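PDB 5J6P: kinetochore protein mis18 from Schizosaccharomyces pombe, which works in the complex that recruits the histone variant CENP-A, maintaining kinetochore factors and keeping histones of the central core of centromeres deacetylated. Local coordinates for residues 4-10 with 94-100; 13-17 with 37-41; 20-24 with 33-37; 40-45 with 59-64; 70-74 with 86-91. One frame throughout, in Å; residues are numbered along the deposited sequence.

Contact 1: residues 4-10 with 94-100; sequences PSVFQCK and KLQAYQL. With ZN (zinc ion), chain D.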
# COMPACT_ATOMS: atom_id res chain seq x y z
N PRO A 4 5.50 10.74 -3.17
CA PRO A 4 5.76 9.75 -2.11
C PRO A 4 5.75 8.27 -2.56
O PRO A 4 5.16 7.93 -3.59
CB PRO A 4 4.60 9.99 -1.10
CG PRO A 4 4.11 11.38 -1.38
CD PRO A 4 4.30 11.55 -2.87
N SER A 5 6.43 7.44 -1.78
CA SER A 5 6.20 6.00 -1.79
C SER A 5 5.54 5.46 -0.50
O SER A 5 5.51 6.13 0.55
CB SER A 5 7.50 5.26 -2.09
OG SER A 5 7.98 5.58 -3.39
N VAL A 6 4.94 4.28 -0.63
CA VAL A 6 4.37 3.56 0.51
C VAL A 6 5.06 2.22 0.60
O VAL A 6 5.47 1.67 -0.43
CB VAL A 6 2.86 3.38 0.32
CG1 VAL A 6 2.32 2.22 1.13
CG2 VAL A 6 2.15 4.65 0.75
N PHE A 7 5.17 1.68 1.81
CA PHE A 7 5.97 0.48 2.06
C PHE A 7 5.16 -0.65 2.60
O PHE A 7 4.39 -0.46 3.56
CB PHE A 7 7.11 0.79 3.05
CG PHE A 7 8.00 1.88 2.59
CD1 PHE A 7 8.81 1.68 1.49
CD2 PHE A 7 7.97 3.13 3.18
CE1 PHE A 7 9.60 2.70 1.00
CE2 PHE A 7 8.77 4.15 2.70
CZ PHE A 7 9.58 3.93 1.62
N GLN A 8 5.39 -1.84 2.05
CA GLN A 8 4.71 -3.05 2.50
C GLN A 8 5.58 -4.28 2.67
O GLN A 8 6.51 -4.49 1.92
CB GLN A 8 3.68 -3.46 1.46
CG GLN A 8 2.77 -2.40 0.89
CD GLN A 8 2.12 -2.94 -0.36
OE1 GLN A 8 0.94 -3.39 -0.36
NE2 GLN A 8 2.92 -3.01 -1.41
N CYS A 9 5.22 -5.14 3.62
CA CYS A 9 5.87 -6.44 3.75
C CYS A 9 5.62 -7.30 2.51
O CYS A 9 4.48 -7.64 2.20
CB CYS A 9 5.38 -7.16 5.01
SG CYS A 9 5.52 -8.96 4.93
N LYS A 10 6.70 -7.64 1.81
CA LYS A 10 6.62 -8.44 0.58
C LYS A 10 5.72 -9.64 0.65
O LYS A 10 5.18 -10.10 -0.38
CB LYS A 10 8.00 -8.94 0.18
CG LYS A 10 8.89 -7.89 -0.49
CD LYS A 10 9.62 -8.52 -1.68
CE LYS A 10 11.06 -8.06 -1.84
NZ LYS A 10 11.86 -9.23 -2.30
N LYS A 94 13.03 -7.31 2.15
CA LYS A 94 11.83 -7.79 2.79
C LYS A 94 10.68 -6.82 2.65
O LYS A 94 9.62 -7.11 3.13
CB LYS A 94 12.16 -7.99 4.28
CG LYS A 94 13.16 -9.12 4.56
CD LYS A 94 12.41 -10.43 4.56
CE LYS A 94 13.26 -11.63 4.88
NZ LYS A 94 12.33 -12.79 4.98
N LEU A 95 10.89 -5.68 2.02
CA LEU A 95 9.85 -4.66 1.88
C LEU A 95 9.57 -4.50 0.41
O LEU A 95 10.23 -5.13 -0.43
CB LEU A 95 10.29 -3.30 2.45
CG LEU A 95 10.14 -3.05 3.94
CD1 LEU A 95 8.71 -2.79 4.32
CD2 LEU A 95 10.67 -4.22 4.75
N GLN A 96 8.57 -3.66 0.11
CA GLN A 96 8.18 -3.33 -1.26
C GLN A 96 7.74 -1.89 -1.29
O GLN A 96 7.15 -1.39 -0.33
CB GLN A 96 7.02 -4.20 -1.65
CG GLN A 96 7.18 -4.91 -2.96
CD GLN A 96 5.94 -5.71 -3.27
OE1 GLN A 96 4.84 -5.25 -3.01
NE2 GLN A 96 6.11 -6.91 -3.81
N ALA A 97 8.01 -1.21 -2.39
CA ALA A 97 7.66 0.22 -2.50
C ALA A 97 6.63 0.41 -3.59
O ALA A 97 6.65 -0.26 -4.65
CB ALA A 97 8.87 1.08 -2.76
N TYR A 98 5.71 1.30 -3.29
CA TYR A 98 4.75 1.71 -4.26
C TYR A 98 4.81 3.22 -4.28
O TYR A 98 4.41 3.89 -3.28
CB TYR A 98 3.35 1.19 -3.90
CG TYR A 98 2.30 1.88 -4.74
CD1 TYR A 98 2.12 1.53 -6.09
CD2 TYR A 98 1.53 2.92 -4.20
CE1 TYR A 98 1.20 2.21 -6.88
CE2 TYR A 98 0.60 3.58 -4.98
CZ TYR A 98 0.45 3.24 -6.31
OH TYR A 98 -0.45 3.92 -7.06
N GLN A 99 5.33 3.74 -5.40
CA GLN A 99 5.35 5.19 -5.63
C GLN A 99 4.06 5.57 -6.30
O GLN A 99 3.74 5.03 -7.34
CB GLN A 99 6.54 5.64 -6.49
CG GLN A 99 6.79 7.14 -6.30
CD GLN A 99 7.80 7.74 -7.28
OE1 GLN A 99 8.34 7.05 -8.14
NE2 GLN A 99 8.03 9.06 -7.15
N LEU A 100 3.35 6.52 -5.72
CA LEU A 100 2.08 6.99 -6.27
C LEU A 100 2.28 7.65 -7.65
O LEU A 100 3.40 8.01 -8.00
CB LEU A 100 1.42 8.02 -5.34
CG LEU A 100 0.83 7.55 -4.02
CD1 LEU A 100 1.82 6.81 -3.14
CD2 LEU A 100 0.26 8.74 -3.26
ZN ZN D . 3.98 -9.51 6.54
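With CG anti to its carbonyl carbon (chi1 -58°), Phe7 lays its ring on the sheet face it shares with Ala97, and ring atom CE1 of Phe7 comes 4.2 Å from CB of Ala97. Leu95 starts away from strand 5-9, yet its end returns: methyl CD1 of Leu95 lies 4.1 Å from CB of Phe7. One partner therefore meets the ring and the other its methylene stem.

The backbones run antiparallel, 154° apart. Val6 and Tyr98 form a hydrogen-bonded pair, from Val6 N to Tyr98 O at 2.7 Å and from Tyr98 N to Val6 O at 2.9 Å. Further bonds extend the ladder, from Leu100 N to Pro4 O at 3.1 Å and from Lys10 N to Lys94 O at 3.2 Å, the latter donor standing above its carbonyl plane. The face carrying Val6 and Tyr98 is turned to the second subunit, where the Tyr98 hydroxyl bonds to Asp18 of that subunit and the ring packs on its Val6.

Toward the zinc end, Cys9 places SG anti to its backbone N (chi1 155°), with SG of Cys9 2.3 Å from the zinc ion. Cys12, Cys63 and Cys66 complete the metal site. A three-stranded antiparallel sheet ending at a four-cysteine zinc site is consistent with the beta-tent fold of the Yippee/Mis18 family, whose domain makes up this fragment of the longer protein.

Contact 2: residues 13-17 with 37-41; sequences FQIVG and AVENS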
# COMPACT_ATOMS: atom_id res chain seq x y z
N PHE A 13 1.83 -8.01 2.22
CA PHE A 13 1.40 -6.70 1.71
C PHE A 13 0.83 -5.74 2.76
O PHE A 13 0.20 -4.73 2.44
CB PHE A 13 0.42 -6.83 0.54
CG PHE A 13 1.01 -7.32 -0.76
CD1 PHE A 13 2.38 -7.48 -0.97
CD2 PHE A 13 0.16 -7.56 -1.83
CE1 PHE A 13 2.87 -7.90 -2.18
CE2 PHE A 13 0.64 -7.97 -3.05
CZ PHE A 13 2.01 -8.15 -3.22
N GLN A 14 1.06 -6.02 4.03
CA GLN A 14 0.70 -5.05 5.02
C GLN A 14 1.54 -3.80 4.86
O GLN A 14 2.76 -3.87 4.74
CB GLN A 14 0.90 -5.61 6.43
CG GLN A 14 0.49 -4.59 7.47
CD GLN A 14 0.48 -5.13 8.88
OE1 GLN A 14 1.31 -5.99 9.28
NE2 GLN A 14 -0.43 -4.59 9.65
N ILE A 15 0.88 -2.65 4.87
CA ILE A 15 1.60 -1.39 4.79
C ILE A 15 2.17 -1.10 6.16
O ILE A 15 1.42 -1.10 7.12
CB ILE A 15 0.70 -0.22 4.38
CG1 ILE A 15 0.38 -0.35 2.89
CG2 ILE A 15 1.35 1.12 4.67
CD1 ILE A 15 -0.85 0.43 2.46
N VAL A 16 3.48 -0.85 6.21
CA VAL A 16 4.18 -0.56 7.47
C VAL A 16 4.55 0.92 7.64
O VAL A 16 4.70 1.41 8.76
CB VAL A 16 5.42 -1.46 7.61
CG1 VAL A 16 5.03 -2.94 7.52
CG2 VAL A 16 6.49 -1.12 6.56
N GLY A 17 4.72 1.64 6.54
CA GLY A 17 4.78 3.09 6.58
C GLY A 17 4.93 3.69 5.21
O GLY A 17 4.67 3.02 4.20
N ALA A 37 6.11 4.21 12.02
CA ALA A 37 5.41 3.17 11.30
C ALA A 37 4.02 3.02 11.79
O ALA A 37 3.70 3.39 12.89
CB ALA A 37 6.15 1.85 11.45
N VAL A 38 3.20 2.38 10.98
CA VAL A 38 1.81 2.14 11.34
C VAL A 38 1.71 1.41 12.67
O VAL A 38 2.45 0.45 12.92
CB VAL A 38 1.11 1.28 10.28
CG1 VAL A 38 -0.33 1.00 10.71
CG2 VAL A 38 1.19 1.95 8.89
N GLU A 39 0.78 1.83 13.51
CA GLU A 39 0.82 1.43 14.91
C GLU A 39 0.87 -0.07 15.10
O GLU A 39 1.88 -0.60 15.61
CB GLU A 39 -0.33 2.03 15.72
CG GLU A 39 0.10 3.28 16.47
CD GLU A 39 -1.07 3.97 17.14
OE1 GLU A 39 -1.92 3.24 17.72
OE2 GLU A 39 -1.14 5.22 17.08
N ASN A 40 -0.15 -0.78 14.66
CA ASN A 40 -0.10 -2.20 14.93
C ASN A 40 0.58 -3.04 13.83
O ASN A 40 0.53 -4.27 13.90
CB ASN A 40 -1.46 -2.69 15.39
CG ASN A 40 -1.79 -2.19 16.80
OD1 ASN A 40 -2.84 -1.57 17.03
ND2 ASN A 40 -0.87 -2.41 17.74
N SER A 41 1.29 -2.41 12.89
CA SER A 41 1.92 -3.16 11.81
C SER A 41 3.15 -3.99 12.19
O SER A 41 3.59 -4.82 11.40
CB SER A 41 2.31 -2.24 10.68
OG SER A 41 3.30 -1.34 11.11
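Val38 and Val16 hold the close part of this contact. A backbone hydrogen bond runs from Val38 N to Val16 O at 2.8 Å with an N-H...O angle of 161°, although the donor stands 38° out of the carbonyl plane. The side chain of Val38 follows its backbone inward, and its CG2 lies 3.5 Å from Ile15 O and 4.3 Å from Ile15 CG2, so one methyl meets both the backbone and the side chain of Ile15.

Ser41 packs beside this bond. Its OG sits between the backbone N and the carbonyl carbon (chi1 64°), which turns it back onto its own turn: OG of Ser41 reaches Val38 O at 2.7 Å, and N of Ser41 reaches that oxygen at 3.1 Å from the same face. Two donors thus fix the Val38 carbonyl and close a beta turn, while OG of Ser41 also packs 3.8 Å from CA of Val16.

Packing is looser around Gln14, whose extended chain carries its amide to Ser41, with CD of Gln14 3.8 Å from CA of Ser41. Were Gln14 an alanine, Ser41 would probably lose this cover and a gap would open beside Cys63 and Cys12. Beyond lies the solvent side, where exposed Asn40 directs its CB away from strand 15-18.

Strand 15-18 is an outer strand, within this chain, of the three-stranded sheet, beside strand 5-9. The loop holding residues 37-41 leads from strand 31-34 to strand 42-50 of the larger sheet.

Contact 3: residues 20-24 with 33-37; sequences NAWVI and TLSDA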
# COMPACT_ATOMS: atom_id res chain seq x y z
N ASN A 20 7.06 9.72 3.99
CA ASN A 20 7.01 10.96 4.75
C ASN A 20 7.64 10.94 6.13
O ASN A 20 8.13 11.98 6.59
CB ASN A 20 5.58 11.51 4.72
CG ASN A 20 5.16 11.91 3.31
OD1 ASN A 20 5.97 11.86 2.35
ND2 ASN A 20 3.92 12.31 3.17
N ALA A 21 7.69 9.76 6.76
CA ALA A 21 8.52 9.56 7.95
C ALA A 21 9.99 9.14 7.67
O ALA A 21 10.69 8.65 8.58
CB ALA A 21 7.86 8.55 8.87
N TRP A 22 10.49 9.35 6.45
CA TRP A 22 11.87 8.98 6.11
C TRP A 22 12.88 9.78 6.92
O TRP A 22 12.59 10.90 7.40
CB TRP A 22 12.08 9.16 4.63
CG TRP A 22 13.40 8.84 4.07
CD1 TRP A 22 14.50 9.63 4.09
CD2 TRP A 22 13.72 7.70 3.26
NE1 TRP A 22 15.52 9.03 3.37
CE2 TRP A 22 15.07 7.85 2.85
CE3 TRP A 22 13.00 6.56 2.83
CZ2 TRP A 22 15.73 6.88 2.06
CZ3 TRP A 22 13.66 5.59 2.03
CH2 TRP A 22 15.01 5.76 1.66
N VAL A 23 14.04 9.15 7.11
CA VAL A 23 15.12 9.65 7.95
C VAL A 23 16.42 9.58 7.17
O VAL A 23 17.01 10.62 6.87
CB VAL A 23 15.28 8.80 9.23
CG1 VAL A 23 16.54 9.19 10.00
CG2 VAL A 23 14.03 8.93 10.11
N ILE A 24 16.84 8.36 6.84
CA ILE A 24 18.12 8.10 6.18
C ILE A 24 18.03 6.70 5.60
O ILE A 24 17.07 6.00 5.92
CB ILE A 24 19.26 8.17 7.21
CG1 ILE A 24 20.66 7.97 6.58
CG2 ILE A 24 19.02 7.14 8.31
CD1 ILE A 24 21.02 8.90 5.44
N THR A 33 15.49 3.65 6.77
CA THR A 33 15.19 3.91 8.16
C THR A 33 14.15 5.01 8.27
O THR A 33 14.22 6.00 7.57
CB THR A 33 16.51 4.25 8.94
OG1 THR A 33 17.51 3.21 8.73
CG2 THR A 33 16.23 4.43 10.44
N LEU A 34 13.18 4.80 9.17
CA LEU A 34 11.98 5.60 9.27
C LEU A 34 11.78 5.94 10.72
O LEU A 34 12.05 5.12 11.57
CB LEU A 34 10.75 4.79 8.79
CG LEU A 34 10.11 4.82 7.39
CD1 LEU A 34 11.09 4.62 6.24
CD2 LEU A 34 9.00 3.76 7.29
N SER A 35 11.20 7.10 10.97
CA SER A 35 10.94 7.61 12.29
C SER A 35 9.57 7.25 12.77
O SER A 35 9.18 7.57 13.92
CB SER A 35 11.05 9.14 12.26
OG SER A 35 10.04 9.72 11.44
N ASP A 36 8.77 6.67 11.87
CA ASP A 36 7.46 6.18 12.28
C ASP A 36 6.99 5.02 11.43
O ASP A 36 7.40 4.87 10.27
CB ASP A 36 6.39 7.31 12.28
CG ASP A 36 5.27 7.05 13.30
OD1 ASP A 36 5.27 5.96 13.93
OD2 ASP A 36 4.38 7.91 13.48
N ALA A 37 6.11 4.21 12.02
CA ALA A 37 5.41 3.17 11.30
C ALA A 37 4.02 3.02 11.79
O ALA A 37 3.70 3.39 12.89
CB ALA A 37 6.15 1.85 11.45
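A classic beta bulge interrupts the hairpin of strands 22-26 and 31-34, setting Val23 and Ile24 both opposite Thr33. The evidence is a register that slips by one residue after the pair Trp22 and Leu34, together with the bent backbone of Val23 (phi -130°, psi -65°). Around the bulge, Thr33 N gives a hydrogen bond to Ile24 O at 3.0 Å, whereas the bond from Val23 N to Thr33 O, at 3.2 Å, is weak.

Ahead of the bulge, Trp22 and Leu34 form a non-hydrogen-bonded antiparallel pair with their CA atoms 4.6 Å apart. Their side chains share a face, and CD1 of Leu34 approaches the indole obliquely, 4.4 Å from Trp22 CE3. The opposite face carries Ile24 and Thr33, which run alongside each other in the same direction, CG2 of Ile24 being 3.9 Å from CB of Thr33. The hydroxyl of Thr33 turns to Thr89 of the next strand in a weak bond.

At the open end of the hairpin, Ala21 O accepts twice from Ser35. The backbone bond from Ser35 N is 2.9 Å long and lies in the carbonyl plane. Because OG of Ser35 stands between its own backbone N and carbonyl carbon (chi1 65°), it reaches Ala21 O as well, at 3.1 Å and tilted from that plane. Val23 CG2 packs against CB of Ser35 at 3.7 Å. Such a bulged antiparallel hairpin forms one edge, within this chain, of the six-stranded sheet.

Contact 4: residues 40-45 with 59-64; sequences NSVRVE and SELSCT. With ZN (zinc ion), chain D.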
# COMPACT_ATOMS: atom_id res chain seq x y z
N ASN A 40 -0.15 -0.78 14.66
CA ASN A 40 -0.10 -2.20 14.93
C ASN A 40 0.58 -3.04 13.83
O ASN A 40 0.53 -4.27 13.90
CB ASN A 40 -1.46 -2.69 15.39
CG ASN A 40 -1.79 -2.19 16.80
OD1 ASN A 40 -2.84 -1.57 17.03
ND2 ASN A 40 -0.87 -2.41 17.74
N SER A 41 1.29 -2.41 12.89
CA SER A 41 1.92 -3.16 11.81
C SER A 41 3.15 -3.99 12.19
O SER A 41 3.59 -4.82 11.40
CB SER A 41 2.31 -2.24 10.68
OG SER A 41 3.30 -1.34 11.11
N VAL A 42 3.70 -3.79 13.38
CA VAL A 42 5.09 -4.17 13.61
C VAL A 42 5.33 -4.49 15.07
O VAL A 42 4.79 -3.80 15.94
CB VAL A 42 5.99 -3.03 13.02
CG1 VAL A 42 6.89 -2.35 14.03
CG2 VAL A 42 6.77 -3.54 11.83
N ARG A 43 6.10 -5.56 15.32
CA ARG A 43 6.41 -6.07 16.67
C ARG A 43 7.91 -6.05 16.89
O ARG A 43 8.67 -6.47 16.02
CB ARG A 43 5.93 -7.53 16.77
CG ARG A 43 6.05 -8.24 18.13
CD ARG A 43 5.93 -9.78 18.03
NE ARG A 43 4.89 -10.13 17.07
CZ ARG A 43 5.00 -10.96 16.02
NH1 ARG A 43 6.08 -11.67 15.77
NH2 ARG A 43 3.94 -11.12 15.23
N VAL A 44 8.35 -5.57 18.06
CA VAL A 44 9.77 -5.58 18.44
C VAL A 44 9.99 -6.85 19.25
O VAL A 44 9.35 -7.00 20.27
CB VAL A 44 10.11 -4.37 19.33
CG1 VAL A 44 11.60 -4.32 19.63
CG2 VAL A 44 9.69 -3.06 18.68
N GLU A 45 10.87 -7.74 18.83
CA GLU A 45 11.13 -8.98 19.59
C GLU A 45 12.09 -8.69 20.75
O GLU A 45 13.05 -7.97 20.57
CB GLU A 45 11.73 -10.07 18.69
CG GLU A 45 11.06 -10.31 17.33
CD GLU A 45 9.60 -10.74 17.42
OE1 GLU A 45 9.14 -11.24 18.47
OE2 GLU A 45 8.89 -10.58 16.41
N SER A 59 17.07 -4.93 18.37
CA SER A 59 16.03 -5.93 18.48
C SER A 59 15.38 -6.10 17.10
O SER A 59 15.21 -5.11 16.38
CB SER A 59 15.01 -5.49 19.52
OG SER A 59 15.57 -5.63 20.81
N GLU A 60 15.06 -7.33 16.73
CA GLU A 60 14.39 -7.62 15.47
C GLU A 60 12.96 -7.05 15.35
O GLU A 60 12.25 -7.03 16.35
CB GLU A 60 14.34 -9.11 15.28
CG GLU A 60 15.68 -9.68 14.88
CD GLU A 60 15.60 -11.17 14.59
OE1 GLU A 60 14.82 -11.86 15.29
OE2 GLU A 60 16.31 -11.62 13.65
N LEU A 61 12.59 -6.56 14.15
CA LEU A 61 11.21 -6.13 13.82
C LEU A 61 10.49 -7.17 12.96
O LEU A 61 11.01 -7.54 11.88
CB LEU A 61 11.21 -4.86 13.00
CG LEU A 61 11.30 -3.49 13.61
CD1 LEU A 61 11.18 -2.47 12.48
CD2 LEU A 61 10.20 -3.32 14.64
N SER A 62 9.29 -7.55 13.40
CA SER A 62 8.41 -8.54 12.71
C SER A 62 7.09 -7.93 12.19
O SER A 62 6.56 -7.05 12.86
CB SER A 62 8.10 -9.64 13.69
OG SER A 62 9.27 -10.35 14.08
N CYS A 63 6.58 -8.42 11.07
CA CYS A 63 5.28 -8.00 10.56
C CYS A 63 4.16 -8.71 11.32
O CYS A 63 3.94 -9.91 11.13
CB CYS A 63 5.17 -8.30 9.06
SG CYS A 63 3.48 -8.50 8.46
N THR A 64 3.48 -7.97 12.17
CA THR A 64 2.41 -8.52 13.03
C THR A 64 1.44 -9.46 12.35
O THR A 64 0.88 -10.30 13.01
CB THR A 64 1.51 -7.45 13.60
OG1 THR A 64 1.23 -6.53 12.54
CG2 THR A 64 2.17 -6.76 14.76
ZN ZN D . 3.98 -9.51 6.54
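Thr64 takes two successive carbonyls of the facing segment, a double grip at the end of the beta hairpin formed by strands 42-50 and 57-63. With OG1 between its backbone N and carbonyl carbon (chi1 43°), Thr64 gives a hydrogen bond from OG1 to Asn40 O at 2.7 Å, in the carbonyl plane and on a lone pair. Its backbone N bonds to Ser41 O at 3.2 Å, coming from 52° above that carbonyl plane.

Within the hairpin the strands run antiparallel. Arg43 and Ser62 form a hydrogen-bonded pair, Arg43 N to Ser62 O and Ser62 N to Arg43 O both measuring 2.9 Å. On one face Leu61 CD2 touches both valines, 3.5 Å from Val42 CG1 and 4.1 Å from Val44 CG2, and the Leu61 side chain also packs on Tyr88 and Phe90.

The other face is polar. Arg43 rises off it, bent at chi3, and forms a salt bridge from NH1 to Glu45 OE2 at 3.1 Å; Glu45 OE2 accepts on its syn lone pair and sits 27° out of the Arg43 guanidinium plane. NH2 of Arg43 turns to Asn67, and Ser62 OG is also modelled next to Glu45 OE2, too close for the bond to be relied on. A leucine in place of Arg43 would probably leave the Glu45 carboxylate without its charged mate and Asn67 without this donor. After Ser62 on strand 57-63, Cys63 points to the face carrying Val42 and binds the zinc ion through SG at 2.2 Å.

Contact 5: residues 70-74 with 86-91; sequences IGKVY and DMYTFS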
# COMPACT_ATOMS: atom_id res chain seq x y z
N ILE A 70 11.47 -8.39 9.19
CA ILE A 70 11.55 -7.39 8.12
C ILE A 70 12.47 -6.23 8.45
O ILE A 70 12.66 -5.35 7.63
CB ILE A 70 10.14 -6.78 7.78
CG1 ILE A 70 9.50 -6.13 9.00
CG2 ILE A 70 9.20 -7.83 7.20
CD1 ILE A 70 8.21 -5.42 8.68
N GLY A 71 13.02 -6.20 9.65
CA GLY A 71 13.86 -5.07 10.04
C GLY A 71 14.44 -5.20 11.43
O GLY A 71 14.66 -6.31 11.93
N LYS A 72 14.69 -4.04 12.03
CA LYS A 72 15.25 -3.95 13.37
C LYS A 72 15.18 -2.57 13.96
O LYS A 72 15.07 -1.57 13.24
CB LYS A 72 16.71 -4.38 13.38
CG LYS A 72 17.41 -4.19 12.06
CD LYS A 72 18.85 -4.60 12.17
CE LYS A 72 19.05 -6.09 12.05
NZ LYS A 72 19.26 -6.46 10.63
N VAL A 73 15.23 -2.52 15.28
CA VAL A 73 15.39 -1.26 15.99
C VAL A 73 16.72 -1.29 16.67
O VAL A 73 16.91 -2.08 17.61
CB VAL A 73 14.33 -1.08 17.07
CG1 VAL A 73 14.55 0.25 17.79
CG2 VAL A 73 12.94 -1.14 16.46
N TYR A 74 17.63 -0.42 16.25
CA TYR A 74 18.88 -0.24 16.99
C TYR A 74 18.59 0.50 18.30
O TYR A 74 18.11 1.63 18.29
CB TYR A 74 19.91 0.48 16.15
CG TYR A 74 20.37 -0.40 15.02
CD1 TYR A 74 19.67 -0.47 13.84
CD2 TYR A 74 21.46 -1.22 15.16
CE1 TYR A 74 20.11 -1.29 12.81
CE2 TYR A 74 21.87 -2.07 14.16
CZ TYR A 74 21.20 -2.09 12.98
OH TYR A 74 21.60 -2.93 11.98
N ASP A 86 16.50 4.04 18.20
CA ASP A 86 15.07 4.06 18.48
C ASP A 86 14.19 4.50 17.30
O ASP A 86 13.15 5.20 17.48
CB ASP A 86 14.82 4.84 19.77
CG ASP A 86 15.41 4.14 20.97
OD1 ASP A 86 15.87 2.98 20.79
OD2 ASP A 86 15.43 4.72 22.08
N MET A 87 14.61 4.06 16.11
CA MET A 87 13.89 4.29 14.87
C MET A 87 13.78 2.96 14.14
O MET A 87 14.61 2.05 14.32
CB MET A 87 14.59 5.30 13.94
CG MET A 87 14.97 6.63 14.53
SD MET A 87 13.80 7.99 14.61
CE MET A 87 12.73 7.63 16.02
N TYR A 88 12.80 2.91 13.23
CA TYR A 88 12.45 1.72 12.48
C TYR A 88 13.34 1.56 11.28
O TYR A 88 13.21 2.29 10.33
CB TYR A 88 10.99 1.75 12.03
CG TYR A 88 10.01 1.96 13.17
CD1 TYR A 88 9.51 0.90 13.90
CD2 TYR A 88 9.59 3.24 13.50
CE1 TYR A 88 8.59 1.11 14.94
CE2 TYR A 88 8.69 3.46 14.53
CZ TYR A 88 8.19 2.40 15.24
OH TYR A 88 7.29 2.69 16.24
N THR A 89 14.22 0.57 11.33
CA THR A 89 15.18 0.31 10.27
C THR A 89 14.79 -0.96 9.52
O THR A 89 15.03 -2.08 9.97
CB THR A 89 16.63 0.17 10.85
OG1 THR A 89 16.99 1.37 11.57
CG2 THR A 89 17.63 -0.10 9.78
N PHE A 90 14.26 -0.75 8.32
CA PHE A 90 13.74 -1.80 7.46
C PHE A 90 14.71 -2.38 6.45
O PHE A 90 15.55 -1.71 5.89
CB PHE A 90 12.51 -1.27 6.73
CG PHE A 90 11.34 -1.00 7.65
CD1 PHE A 90 10.69 -2.04 8.26
CD2 PHE A 90 10.93 0.28 7.93
CE1 PHE A 90 9.63 -1.81 9.15
CE2 PHE A 90 9.89 0.52 8.80
CZ PHE A 90 9.22 -0.53 9.40
N SER A 91 14.50 -3.65 6.18
CA SER A 91 15.31 -4.45 5.30
C SER A 91 14.73 -4.35 3.86
O SER A 91 13.60 -4.73 3.64
CB SER A 91 15.27 -5.88 5.88
OG SER A 91 16.25 -6.73 5.34
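Four backbone hydrogen bonds join the segments, beginning with the pair Lys72 and Thr89. Lys72 N bonds to Thr89 O at 2.9 Å and Thr89 N to Lys72 O at 3.0 Å, the first donor tilted from its carbonyl plane. Two flanking bonds extend the ladder, from Ser91 N to Ile70 O at 2.9 Å and from Asp86 N to Tyr74 O at 2.9 Å. The strand axes are 152° apart, an antiparallel pairing with a twist.

Gly71 faces Phe90 in a non-hydrogen-bonded pair and brings the backbones close, with CA of Gly71 4.2 Å from CA of Phe90.

These residues belong to the beta hairpin of strands 69-76 and 88-91, central in the six-stranded sheet. Strand 57-63 flanks it beyond 69-76, where Ile70 and Gly71 both oppose Leu61, a classic beta bulge; strand 31-34 flanks it beyond 88-91, where Phe90 bonds to Phe32 through the backbone.

Apolar packing comes mainly from Ile70, which extends beside Phe90 with the same heading. CG1 of Ile70 stands between its backbone N and carbonyl carbon (chi1 58°), and CD1 of Ile70 ends 3.9 Å from Phe90 CE1. Further along, CG1 of Val73 touches CA of Asp86 at 3.9 Å.

Aromatic edges meet oxygens. Ile70 O lies at the edge of the Phe90 ring, near its plane. The Tyr74 and Thr89 side chains cross at about a right angle, OG1 of Thr89 lying in the ring plane, 4.0 Å from Tyr74 CD1.

Contacts 3, 4 and 5 follow in series along the chain and each join neighbouring strands of the six-stranded sheet. Contact 5 is central, its centre about 9 Å from that of contact 4 and about 10 Å from that of contact 3. Contact 2, ending where contact 3 ends, sets strand 15-18 of the small sheet against the loop leading from strand 31-34 to 42-50 of the large one. Contact 1 spans the other four in sequence; its centre is about 17 Å from that of contact 4, yet both supply cysteines to one zinc ion. Metal and packing unite both sheets in one domain; contacts 1 and 2 lie against the second subunit, which Asn20 of contact 3 also touches.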